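Local coordinates for protein ASCH domain (PDB 3S9X) that is of unknown function but carries an ASCH domain of the PUA clan, a fold that probably binds RNA, at residues A[99-103]-A[104-108]. Residues are numbered along the deposited sequence; the frame is centred on the assembly and turned at random.
Sequences SKCQY and NQVSE
On the inner side of this turn the sulfur of C101 rests against one methyl of V106, with SG 3.5 Å from CG2 in one of the two conformers modelled for C101. That conformer holds SG between the backbone N and carbonyl carbon of C101 (chi1 75°), which points the sulfur at the loop ahead. The same V106 methyl also lies close to the backbone of Y103, CG2 being 3.4 Å from O. V106 is buried and continues onto W124 of helix 121-139 and L149 of strand 148-158.

The backbone between them makes a short 3-10 turn at the end of strand 89-102. Q105 N donates to Q102 O at 2.9 Å, and V106 N donates to Y103 O at 3.2 Å. The turn leads the chain from the central mixed sheet of the ASCH domain to helix 108-114, where S107 is the N-cap and its OG accepts from F110 N. Y103, also buried, has CG anti to the backbone N (chi1 175°). Its ring meets F143 edge-to-face and also packs on W124.

The outer side is looser and faces solvent: N104 and Q105 are exposed and Q102 is partly so. The side chains of Q102 and N104 run side by side, their amide planes 38° apart. Q105 bends at chi2; its CG comes no nearer than 4.1 Å to Q102 CB before its amide leads away.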
loop_
_atom_site.group_PDB
_atom_site.type_symbol
_atom_site.label_atom_id
_atom_site.label_comp_id
_atom_site.label_asym_id
_atom_site.label_seq_id
_atom_site.Cartn_x
_atom_site.Cartn_y
_atom_site.Cartn_z
ATOM N N SER A 99 10.771 5.016 -2.501
ATOM C CA SER A 99 12.197 4.743 -2.743
ATOM C C SER A 99 12.378 3.263 -3.027
ATOM O O SER A 99 11.388 2.534 -3.096
ATOM C CB SER A 99 13.024 5.148 -1.514
ATOM O OG SER A 99 12.837 4.236 -0.452
ATOM N N LYS A 100 13.634 2.878 -3.281
ATOM C CA LYS A 100 13.938 1.464 -3.577
ATOM C C LYS A 100 15.010 0.883 -2.664
ATOM O O LYS A 100 15.908 1.621 -2.243
ATOM C CB LYS A 100 14.399 1.264 -5.022
ATOM C CG LYS A 100 13.429 1.778 -6.050
ATOM C CD LYS A 100 13.893 1.575 -7.450
ATOM C CE LYS A 100 12.973 2.148 -8.465
ATOM N NZ LYS A 100 13.038 3.653 -8.538
ATOM N N CYS A 101 14.895 -0.405 -2.377
ATOM C CA CYS A 101 16.004 -1.117 -1.688
ATOM C C CYS A 101 15.872 -2.578 -1.973
ATOM O O CYS A 101 14.822 -3.051 -2.348
ATOM C CB CYS A 101 16.081 -0.970 -0.134
ATOM S SG CYS A 101 14.792 -1.970 0.755
ATOM N N GLN A 102 17.008 -3.274 -1.880
ATOM C CA GLN A 102 16.983 -4.720 -2.055
ATOM C C GLN A 102 16.253 -5.383 -0.921
ATOM O O GLN A 102 16.393 -4.977 0.228
ATOM C CB GLN A 102 18.374 -5.332 -2.250
ATOM C CG GLN A 102 18.934 -4.983 -3.596
ATOM C CD GLN A 102 20.233 -5.742 -3.885
ATOM O OE1 GLN A 102 20.714 -6.655 -3.071
ATOM N NE2 GLN A 102 20.800 -5.428 -4.934
ATOM N N TYR A 103 15.577 -6.477 -1.236
ATOM C CA TYR A 103 14.934 -7.310 -0.230
ATOM C C TYR A 103 15.879 -7.650 0.948
ATOM O O TYR A 103 15.516 -7.412 2.115
ATOM C CB TYR A 103 14.357 -8.561 -0.907
ATOM C CG TYR A 103 13.782 -9.534 0.100
ATOM C CD1 TYR A 103 12.421 -9.569 0.415
ATOM C CD2 TYR A 103 14.589 -10.437 0.750
ATOM C CE1 TYR A 103 11.938 -10.424 1.336
ATOM C CE2 TYR A 103 14.112 -11.330 1.702
ATOM C CZ TYR A 103 12.779 -11.302 1.999
ATOM O OH TYR A 103 12.185 -12.156 2.854
ATOM N N ASN A 104 17.124 -8.036 0.619
ATOM C CA ASN A 104 18.046 -8.449 1.653
ATOM C C ASN A 104 18.672 -7.297 2.452
ATOM O O ASN A 104 19.462 -7.552 3.324
ATOM C CB ASN A 104 19.130 -9.359 1.095
ATOM C CG ASN A 104 19.889 -8.819 -0.067
ATOM O OD1 ASN A 104 19.913 -7.654 -0.306
ATOM N ND2 ASN A 104 20.601 -9.756 -0.795
ATOM N N GLN A 105 18.328 -6.064 2.088
ATOM C CA GLN A 105 18.801 -4.893 2.766
ATOM C C GLN A 105 17.704 -4.186 3.549
ATOM O O GLN A 105 17.969 -3.154 4.176
ATOM C CB GLN A 105 19.447 -3.900 1.798
ATOM C CG GLN A 105 20.648 -4.530 1.117
ATOM C CD GLN A 105 21.762 -4.832 2.056
ATOM O OE1 GLN A 105 22.249 -3.901 2.731
ATOM N NE2 GLN A 105 22.153 -6.096 2.168
ATOM N N VAL A 106 16.493 -4.721 3.571
ATOM C CA VAL A 106 15.429 -4.142 4.374
ATOM C C VAL A 106 15.810 -4.059 5.814
ATOM O O VAL A 106 16.321 -5.015 6.378
ATOM C CB VAL A 106 14.118 -4.906 4.144
ATOM C CG1 VAL A 106 13.036 -4.466 5.195
ATOM C CG2 VAL A 106 13.598 -4.663 2.700
ATOM N N SER A 107 15.619 -2.915 6.406
ATOM C CA SER A 107 15.994 -2.622 7.778
ATOM C C SER A 107 14.989 -3.011 8.814
ATOM O O SER A 107 13.774 -3.151 8.515
ATOM C CB SER A 107 16.275 -1.104 7.898
ATOM O OG SER A 107 15.068 -0.368 7.802
ATOM N N GLU A 108 15.432 -3.101 10.056
ATOM C CA GLU A 108 14.518 -3.301 11.176
ATOM C C GLU A 108 13.527 -2.155 11.257
ATOM O O GLU A 108 12.362 -2.361 11.545
ATOM C CB GLU A 108 15.338 -3.452 12.466
ATOM C CG GLU A 108 16.148 -4.759 12.574
ATOM C CD GLU A 108 16.656 -4.944 13.958
ATOM O OE1 GLU A 108 17.269 -3.987 14.417
ATOM O OE2 GLU A 108 16.323 -5.963 14.596
#